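Local coordinates for gluconate kinase (Lactobacillus acidophilus, PDB 3LL3), which probably phosphorylates a sugar or sugar acid, such as xylulose or gluconate, at the expense of ATP, as a member of the FGGY carbohydrate kinase family, at residues R370-D382 / Y471-N483. Numbering follows the deposited sequence.
Sequences RAVIEGIIFNLYD and YQKLFPLYCEIRN
Segments 370-382 and 471-483 are helical and cross nearly at a right angle (-84°), their axes 11.0 Å apart at closest approach; F378 and F475 mark the crossing, with CA atoms 7.1 Å apart. F378 is a knob in a hole formed by Y471, L474, F475 and Y478. Its ring edge meets L474 CD2, while its CB lies over the face of Y478, a CH-pi contact 3.7 Å from CB to the ring centroid. Y478 is a reciprocal knob among G375, F378, N379 and D382. On F475, CG lies anti to the backbone N (chi1 -174°), which turns one ring face to the Y381 edge in a T-shaped pair, centroids 4.9 Å apart. The F378 ring lies beside F475, nearly parallel but barely overlapping, with centroids 5.6 Å apart. A leucine in place of F475 has no ring face, and would probably leave the Y381 edge without its aromatic partner and F378 with less to pack against. This aromatic cluster joins helix 365-388, in the C-terminal FGGY domain of the actin-like ATPase clan, to the late helix 465-485, whose L477 and I481 pack on F492 of the second subunit. Y471 OH donates a very short bond to E374 OE2 (2.5 Å), and R370 NH1 reaches the same hydroxyl weakly; R370 also salt-bridges E374, whose OE2 additionally accepts from G330 N. Near the C-terminal ends of both segments, R482 NH2 salt-bridges D382 OD2 (2.8 Å) through a nearly straight bond, syn but well out of the carboxylate plane, and a water links OD2 to Y478 OH.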
ATOM      1  N   ARG A 370     -13.007  -3.219   1.356  1.00 25.53           N
ATOM      2  CA  ARG A 370     -13.058  -4.341   2.270  1.00 25.51           C
ATOM      3  C   ARG A 370     -11.713  -4.589   2.943  1.00 23.64           C
ATOM      4  O   ARG A 370     -11.668  -4.963   4.107  1.00 22.26           O
ATOM      5  CB  ARG A 370     -13.568  -5.623   1.599  1.00 22.74           C
ATOM      6  CG  ARG A 370     -13.891  -6.653   2.652  1.00 26.34           C
ATOM      7  CD  ARG A 370     -13.904  -8.072   2.173  1.00 26.07           C
ATOM      8  NE  ARG A 370     -15.248  -8.509   1.916  1.00 33.03           N
ATOM      9  CZ  ARG A 370     -15.919  -9.406   2.632  1.00 31.94           C
ATOM     10  NH1 ARG A 370     -15.379 -10.023   3.671  1.00 30.49           N
ATOM     11  NH2 ARG A 370     -17.141  -9.695   2.273  1.00 28.32           N
ATOM     12  N   ALA A 371     -10.624  -4.400   2.204  1.00 23.59           N
ATOM     13  CA  ALA A 371      -9.293  -4.576   2.773  1.00 22.84           C
ATOM     14  C   ALA A 371      -9.091  -3.640   3.948  1.00 22.20           C
ATOM     15  O   ALA A 371      -8.416  -4.003   4.906  1.00 22.03           O
ATOM     16  CB  ALA A 371      -8.187  -4.347   1.714  1.00 22.32           C
ATOM     17  N   VAL A 372      -9.650  -2.434   3.869  1.00 20.32           N
ATOM     18  CA  VAL A 372      -9.522  -1.477   4.966  1.00 20.47           C
ATOM     19  C   VAL A 372     -10.190  -2.053   6.217  1.00 22.77           C
ATOM     20  O   VAL A 372      -9.592  -2.091   7.297  1.00 19.67           O
ATOM     21  CB  VAL A 372     -10.156  -0.109   4.633  1.00 22.37           C
ATOM     22  CG1 VAL A 372     -10.299   0.737   5.905  1.00 22.07           C
ATOM     23  CG2 VAL A 372      -9.342   0.634   3.548  1.00 20.68           C
ATOM     24  N   ILE A 373     -11.420  -2.538   6.053  1.00 21.71           N
ATOM     25  CA  ILE A 373     -12.170  -3.079   7.185  1.00 21.74           C
ATOM     26  C   ILE A 373     -11.469  -4.302   7.746  1.00 20.76           C
ATOM     27  O   ILE A 373     -11.337  -4.445   8.961  1.00 22.30           O
ATOM     28  CB  ILE A 373     -13.620  -3.441   6.800  1.00 20.85           C
ATOM     29  CG1 ILE A 373     -14.400  -2.168   6.490  1.00 21.63           C
ATOM     30  CG2 ILE A 373     -14.306  -4.160   7.965  1.00 22.79           C
ATOM     31  CD1 ILE A 373     -15.659  -2.393   5.650  1.00 26.98           C
ATOM     32  N   GLU A 374     -11.033  -5.193   6.864  1.00 20.34           N
ATOM     33  CA  GLU A 374     -10.302  -6.371   7.290  1.00 21.49           C
ATOM     34  C   GLU A 374      -8.972  -6.044   7.983  1.00 22.59           C
ATOM     35  O   GLU A 374      -8.608  -6.715   8.959  1.00 19.71           O
ATOM     36  CB  GLU A 374     -10.066  -7.322   6.124  1.00 23.49           C
ATOM     37  CG  GLU A 374     -11.347  -8.029   5.651  1.00 25.70           C
ATOM     38  CD  GLU A 374     -11.177  -8.796   4.353  1.00 26.86           C
ATOM     39  OE1 GLU A 374     -10.104  -8.675   3.706  1.00 25.64           O
ATOM     40  OE2 GLU A 374     -12.135  -9.517   3.971  1.00 26.66           O
ATOM     41  N   GLY A 375      -8.259  -5.038   7.470  1.00 19.66           N
ATOM     42  CA  GLY A 375      -6.997  -4.622   8.057  1.00 20.42           C
ATOM     43  C   GLY A 375      -7.195  -4.056   9.455  1.00 21.26           C
ATOM     44  O   GLY A 375      -6.424  -4.355  10.381  1.00 21.33           O
ATOM     45  N   ILE A 376      -8.222  -3.220   9.608  1.00 20.87           N
ATOM     46  CA  ILE A 376      -8.541  -2.650  10.904  1.00 21.74           C
ATOM     47  C   ILE A 376      -8.732  -3.787  11.916  1.00 22.23           C
ATOM     48  O   ILE A 376      -8.138  -3.782  12.985  1.00 21.67           O
ATOM     49  CB  ILE A 376      -9.790  -1.754  10.832  1.00 23.27           C
ATOM     50  CG1 ILE A 376      -9.431  -0.403  10.216  1.00 22.86           C
ATOM     51  CG2 ILE A 376     -10.373  -1.517  12.231  1.00 22.00           C
ATOM     52  CD1 ILE A 376     -10.619   0.406   9.778  1.00 21.38           C
ATOM     53  N   ILE A 377      -9.505  -4.793  11.530  1.00 20.64           N
ATOM     54  CA  ILE A 377      -9.805  -5.930  12.408  1.00 22.38           C
ATOM     55  C   ILE A 377      -8.598  -6.842  12.616  1.00 22.72           C
ATOM     56  O   ILE A 377      -8.388  -7.361  13.715  1.00 21.89           O
ATOM     57  CB  ILE A 377     -10.982  -6.757  11.823  1.00 19.47           C
ATOM     58  CG1 ILE A 377     -12.221  -5.874  11.699  1.00 21.07           C
ATOM     59  CG2 ILE A 377     -11.288  -7.984  12.703  1.00 20.81           C
ATOM     60  CD1 ILE A 377     -13.447  -6.633  11.128  1.00 21.33           C
ATOM     61  N   PHE A 378      -7.826  -7.072  11.548  1.00 20.27           N
ATOM     62  CA  PHE A 378      -6.602  -7.865  11.648  1.00 20.23           C
ATOM     63  C   PHE A 378      -5.647  -7.243  12.687  1.00 22.59           C
ATOM     64  O   PHE A 378      -5.005  -7.942  13.470  1.00 21.94           O
ATOM     65  CB  PHE A 378      -5.880  -7.949  10.290  1.00 21.66           C
ATOM     66  CG  PHE A 378      -6.321  -9.097   9.406  1.00 22.69           C
ATOM     67  CD1 PHE A 378      -6.583 -10.352   9.940  1.00 22.02           C
ATOM     68  CD2 PHE A 378      -6.411  -8.922   8.030  1.00 21.68           C
ATOM     69  CE1 PHE A 378      -6.954 -11.407   9.126  1.00 23.98           C
ATOM     70  CE2 PHE A 378      -6.774  -9.974   7.200  1.00 25.49           C
ATOM     71  CZ  PHE A 378      -7.046 -11.220   7.746  1.00 27.01           C
ATOM     72  N   ASN A 379      -5.545  -5.920  12.672  1.00 20.85           N
ATOM     73  CA  ASN A 379      -4.649  -5.213  13.585  1.00 21.58           C
ATOM     74  C   ASN A 379      -5.083  -5.486  15.041  1.00 21.56           C
ATOM     75  O   ASN A 379      -4.260  -5.786  15.901  1.00 19.62           O
ATOM     76  CB  ASN A 379      -4.694  -3.719  13.257  1.00 21.46           C
ATOM     77  CG  ASN A 379      -3.762  -2.881  14.125  1.00 21.53           C
ATOM     78  OD1 ASN A 379      -4.155  -1.814  14.605  1.00 23.01           O
ATOM     79  ND2 ASN A 379      -2.535  -3.341  14.309  1.00 19.03           N
ATOM     80  N   LEU A 380      -6.386  -5.397  15.278  1.00 19.74           N
ATOM     81  CA  LEU A 380      -6.971  -5.710  16.582  1.00 24.38           C
ATOM     82  C   LEU A 380      -6.749  -7.170  16.965  1.00 24.02           C
ATOM     83  O   LEU A 380      -6.547  -7.489  18.135  1.00 25.20           O
ATOM     84  CB  LEU A 380      -8.472  -5.392  16.584  1.00 22.72           C
ATOM     85  CG  LEU A 380      -8.843  -3.901  16.606  1.00 24.39           C
ATOM     86  CD1 LEU A 380     -10.253  -3.674  16.038  1.00 25.55           C
ATOM     87  CD2 LEU A 380      -8.704  -3.299  17.985  1.00 22.75           C
ATOM     88  N   TYR A 381      -6.808  -8.062  15.982  1.00 22.59           N
ATOM     89  CA  TYR A 381      -6.604  -9.476  16.262  1.00 23.20           C
ATOM     90  C   TYR A 381      -5.145  -9.737  16.558  1.00 25.19           C
ATOM     91  O   TYR A 381      -4.804 -10.634  17.327  1.00 24.77           O
ATOM     92  CB  TYR A 381      -7.065 -10.324  15.086  1.00 24.44           C
ATOM     93  CG  TYR A 381      -6.831 -11.802  15.259  1.00 25.91           C
ATOM     94  CD1 TYR A 381      -7.494 -12.528  16.251  1.00 25.77           C
ATOM     95  CD2 TYR A 381      -5.967 -12.477  14.425  1.00 24.63           C
ATOM     96  CE1 TYR A 381      -7.283 -13.892  16.395  1.00 27.88           C
ATOM     97  CE2 TYR A 381      -5.752 -13.830  14.555  1.00 28.67           C
ATOM     98  CZ  TYR A 381      -6.413 -14.541  15.535  1.00 31.19           C
ATOM     99  OH  TYR A 381      -6.196 -15.902  15.638  1.00 33.27           O
ATOM    100  N   ASP A 382      -4.288  -8.944  15.923  1.00 23.28           N
ATOM    101  CA  ASP A 382      -2.843  -8.973  16.155  1.00 24.07           C
ATOM    102  C   ASP A 382      -2.574  -8.613  17.633  1.00 25.93           C
ATOM    103  O   ASP A 382      -1.823  -9.302  18.339  1.00 26.53           O
ATOM    104  CB  ASP A 382      -2.188  -7.963  15.194  1.00 24.20           C
ATOM    105  CG  ASP A 382      -0.658  -8.004  15.209  1.00 28.31           C
ATOM    106  OD1 ASP A 382      -0.073  -8.794  15.969  1.00 27.74           O
ATOM    107  OD2 ASP A 382      -0.038  -7.247  14.427  1.00 25.41           O
ATOM    108  N   TYR A 471      -9.677 -16.509   6.534  1.00 26.55           N
ATOM    109  CA  TYR A 471      -8.962 -15.519   7.315  1.00 28.95           C
ATOM    110  C   TYR A 471      -7.780 -16.129   8.041  1.00 28.20           C
ATOM    111  O   TYR A 471      -6.758 -15.487   8.230  1.00 27.30           O
ATOM    112  CB  TYR A 471      -9.913 -14.787   8.273  1.00 27.25           C
ATOM    113  CG  TYR A 471     -10.793 -13.826   7.516  1.00 26.53           C
ATOM    114  CD1 TYR A 471     -10.231 -12.780   6.783  1.00 26.65           C
ATOM    115  CD2 TYR A 471     -12.168 -13.989   7.484  1.00 27.76           C
ATOM    116  CE1 TYR A 471     -11.022 -11.909   6.063  1.00 27.66           C
ATOM    117  CE2 TYR A 471     -12.968 -13.132   6.761  1.00 27.94           C
ATOM    118  CZ  TYR A 471     -12.394 -12.095   6.057  1.00 28.73           C
ATOM    119  OH  TYR A 471     -13.205 -11.249   5.346  1.00 27.88           O
ATOM    120  N   GLN A 472      -7.924 -17.382   8.440  1.00 29.62           N
ATOM    121  CA  GLN A 472      -6.846 -18.072   9.133  1.00 32.57           C
ATOM    122  C   GLN A 472      -5.643 -18.249   8.217  1.00 30.64           C
ATOM    123  O   GLN A 472      -4.488 -18.222   8.668  1.00 32.75           O
ATOM    124  CB  GLN A 472      -7.339 -19.424   9.642  1.00 34.18           C
ATOM    125  CG  GLN A 472      -6.443 -20.076  10.662  1.00 40.67           C
ATOM    126  CD  GLN A 472      -7.206 -21.048  11.556  1.00 49.09           C
ATOM    127  OE1 GLN A 472      -8.441 -21.009  11.632  1.00 51.30           O
ATOM    128  NE2 GLN A 472      -6.471 -21.923  12.239  1.00 54.95           N
ATOM    129  N   LYS A 473      -5.912 -18.435   6.927  1.00 29.63           N
ATOM    130  CA  LYS A 473      -4.842 -18.547   5.961  1.00 29.91           C
ATOM    131  C   LYS A 473      -4.287 -17.172   5.583  1.00 32.35           C
ATOM    132  O   LYS A 473      -3.100 -17.029   5.291  1.00 32.66           O
ATOM    133  CB  LYS A 473      -5.295 -19.337   4.719  1.00 34.54           C
ATOM    134  CG  LYS A 473      -4.275 -19.309   3.594  1.00 41.91           C
ATOM    135  CD  LYS A 473      -4.595 -20.303   2.474  1.00 50.82           C
ATOM    136  CE  LYS A 473      -3.378 -20.526   1.574  1.00 54.62           C
ATOM    137  NZ  LYS A 473      -3.580 -21.679   0.660  1.00 59.28           N
ATOM    138  N   LEU A 474      -5.137 -16.152   5.621  1.00 30.52           N
ATOM    139  CA  LEU A 474      -4.721 -14.814   5.199  1.00 28.61           C
ATOM    140  C   LEU A 474      -3.979 -14.011   6.279  1.00 29.78           C
ATOM    141  O   LEU A 474      -3.149 -13.159   5.954  1.00 26.89           O
ATOM    142  CB  LEU A 474      -5.916 -14.021   4.678  1.00 28.34           C
ATOM    143  CG  LEU A 474      -5.625 -12.584   4.231  1.00 28.69           C
ATOM    144  CD1 LEU A 474      -4.623 -12.567   3.060  1.00 26.94           C
ATOM    145  CD2 LEU A 474      -6.942 -11.899   3.855  1.00 28.93           C
ATOM    146  N   PHE A 475      -4.269 -14.275   7.556  1.00 27.16           N
ATOM    147  CA  PHE A 475      -3.584 -13.565   8.638  1.00 27.64           C
ATOM    148  C   PHE A 475      -2.049 -13.676   8.604  1.00 28.97           C
ATOM    149  O   PHE A 475      -1.344 -12.689   8.857  1.00 26.27           O
ATOM    150  CB  PHE A 475      -4.136 -13.968  10.027  1.00 27.80           C
ATOM    151  CG  PHE A 475      -3.563 -13.155  11.171  1.00 29.08           C
ATOM    152  CD1 PHE A 475      -3.628 -11.763  11.160  1.00 26.73           C
ATOM    153  CD2 PHE A 475      -2.968 -13.781  12.259  1.00 29.99           C
ATOM    154  CE1 PHE A 475      -3.097 -11.001  12.212  1.00 26.83           C
ATOM    155  CE2 PHE A 475      -2.432 -13.036  13.308  1.00 30.06           C
ATOM    156  CZ  PHE A 475      -2.498 -11.639  13.284  1.00 28.76           C
ATOM    157  N   PRO A 476      -1.519 -14.873   8.311  1.00 28.84           N
ATOM    158  CA  PRO A 476      -0.057 -14.958   8.218  1.00 28.82           C
ATOM    159  C   PRO A 476       0.511 -14.033   7.134  1.00 28.81           C
ATOM    160  O   PRO A 476       1.597 -13.507   7.312  1.00 30.23           O
ATOM    161  CB  PRO A 476       0.181 -16.428   7.838  1.00 28.33           C
ATOM    162  CG  PRO A 476      -0.981 -17.152   8.479  1.00 30.21           C
ATOM    163  CD  PRO A 476      -2.157 -16.206   8.284  1.00 29.62           C
ATOM    164  N   LEU A 477      -0.199 -13.853   6.028  1.00 27.46           N
ATOM    165  CA  LEU A 477       0.263 -12.934   4.987  1.00 26.46           C
ATOM    166  C   LEU A 477       0.229 -11.487   5.500  1.00 27.58           C
ATOM    167  O   LEU A 477       1.136 -10.709   5.224  1.00 27.28           O
ATOM    168  CB  LEU A 477      -0.589 -13.069   3.725  1.00 27.20           C
ATOM    169  CG  LEU A 477      -0.309 -12.090   2.580  1.00 28.82           C
ATOM    170  CD1 LEU A 477       1.133 -12.174   2.127  1.00 29.83           C
ATOM    171  CD2 LEU A 477      -1.262 -12.357   1.418  1.00 29.16           C
ATOM    172  N   TYR A 478      -0.817 -11.132   6.249  1.00 26.26           N
ATOM    173  CA  TYR A 478      -0.901  -9.806   6.864  1.00 22.92           C
ATOM    174  C   TYR A 478       0.342  -9.558   7.726  1.00 23.85           C
ATOM    175  O   TYR A 478       0.936  -8.486   7.668  1.00 22.83           O
ATOM    176  CB  TYR A 478      -2.166  -9.704   7.719  1.00 23.28           C
ATOM    177  CG  TYR A 478      -2.291  -8.445   8.560  1.00 21.05           C
ATOM    178  CD1 TYR A 478      -3.006  -7.338   8.100  1.00 20.48           C
ATOM    179  CD2 TYR A 478      -1.680  -8.361   9.806  1.00 21.71           C
ATOM    180  CE1 TYR A 478      -3.125  -6.184   8.876  1.00 23.53           C
ATOM    181  CE2 TYR A 478      -1.784  -7.215  10.583  1.00 22.44           C
ATOM    182  CZ  TYR A 478      -2.499  -6.130  10.119  1.00 20.43           C
ATOM    183  OH  TYR A 478      -2.569  -5.013  10.909  1.00 21.22           O
ATOM    184  N   CYS A 479       0.726 -10.554   8.520  1.00 23.95           N
ATOM    185  CA  CYS A 479       1.890 -10.445   9.392  1.00 25.59           C
ATOM    186  C   CYS A 479       3.202 -10.394   8.606  1.00 27.99           C
ATOM    187  O   CYS A 479       4.173  -9.764   9.043  1.00 26.25           O
ATOM    188  CB  CYS A 479       1.918 -11.595  10.396  1.00 27.77           C
ATOM    189  SG  CYS A 479       0.549 -11.539  11.561  1.00 27.63           S
ATOM    190  N   GLU A 480       3.236 -11.072   7.466  1.00 27.57           N
ATOM    191  CA  GLU A 480       4.419 -11.031   6.612  1.00 31.56           C
ATOM    192  C   GLU A 480       4.640  -9.617   6.089  1.00 29.33           C
ATOM    193  O   GLU A 480       5.760  -9.121   6.120  1.00 28.26           O
ATOM    194  CB  GLU A 480       4.304 -12.014   5.451  1.00 33.98           C
ATOM    195  CG  GLU A 480       4.649 -13.440   5.842  1.00 42.20           C
ATOM    196  CD  GLU A 480       6.133 -13.626   6.112  1.00 49.62           C
ATOM    197  OE1 GLU A 480       6.941 -13.149   5.282  1.00 51.07           O
ATOM    198  OE2 GLU A 480       6.488 -14.243   7.150  1.00 51.96           O
ATOM    199  N   ILE A 481       3.569  -8.967   5.630  1.00 26.63           N
ATOM    200  CA  ILE A 481       3.678  -7.619   5.062  1.00 26.95           C
ATOM    201  C   ILE A 481       4.029  -6.599   6.156  1.00 26.30           C
ATOM    202  O   ILE A 481       4.869  -5.714   5.971  1.00 26.00           O
ATOM    203  CB  ILE A 481       2.381  -7.208   4.330  1.00 26.59           C
ATOM    204  CG1 ILE A 481       2.030  -8.233   3.244  1.00 27.28           C
ATOM    205  CG2 ILE A 481       2.506  -5.808   3.745  1.00 25.40           C
ATOM    206  CD1 ILE A 481       3.178  -8.618   2.325  1.00 28.15           C
ATOM    207  N   ARG A 482       3.406  -6.744   7.314  1.00 24.14           N
ATOM    208  CA  ARG A 482       3.750  -5.903   8.461  1.00 26.99           C
ATOM    209  C   ARG A 482       5.230  -6.043   8.831  1.00 27.11           C
ATOM    210  O   ARG A 482       5.937  -5.038   9.039  1.00 22.54           O
ATOM    211  CB  ARG A 482       2.830  -6.217   9.646  1.00 23.66           C
ATOM    212  CG  ARG A 482       3.362  -5.831  10.990  1.00 29.05           C
ATOM    213  CD  ARG A 482       3.916  -7.064  11.691  1.00 30.65           C
ATOM    214  NE  ARG A 482       2.949  -7.581  12.625  1.00 30.52           N
ATOM    215  CZ  ARG A 482       2.951  -8.810  13.133  1.00 31.62           C
ATOM    216  NH1 ARG A 482       3.870  -9.701  12.792  1.00 26.18           N
ATOM    217  NH2 ARG A 482       2.011  -9.142  13.994  1.00 31.10           N
ATOM    218  N   ASN A 483       5.698  -7.287   8.894  1.00 25.63           N
ATOM    219  CA  ASN A 483       7.095  -7.548   9.197  1.00 27.61           C
ATOM    220  C   ASN A 483       8.016  -6.917   8.158  1.00 27.59           C
ATOM    221  O   ASN A 483       9.059  -6.363   8.494  1.00 27.42           O
ATOM    222  CB  ASN A 483       7.365  -9.055   9.291  1.00 29.02           C
ATOM    223  CG  ASN A 483       6.711  -9.703  10.514  1.00 29.91           C
ATOM    224  OD1 ASN A 483       6.273  -9.022  11.451  1.00 27.63           O
ATOM    225  ND2 ASN A 483       6.643 -11.033  10.503  1.00 32.18           N
TER
HETATM  226  O   HOH W   1      -0.959  -5.116  13.186  1.00 25.65           O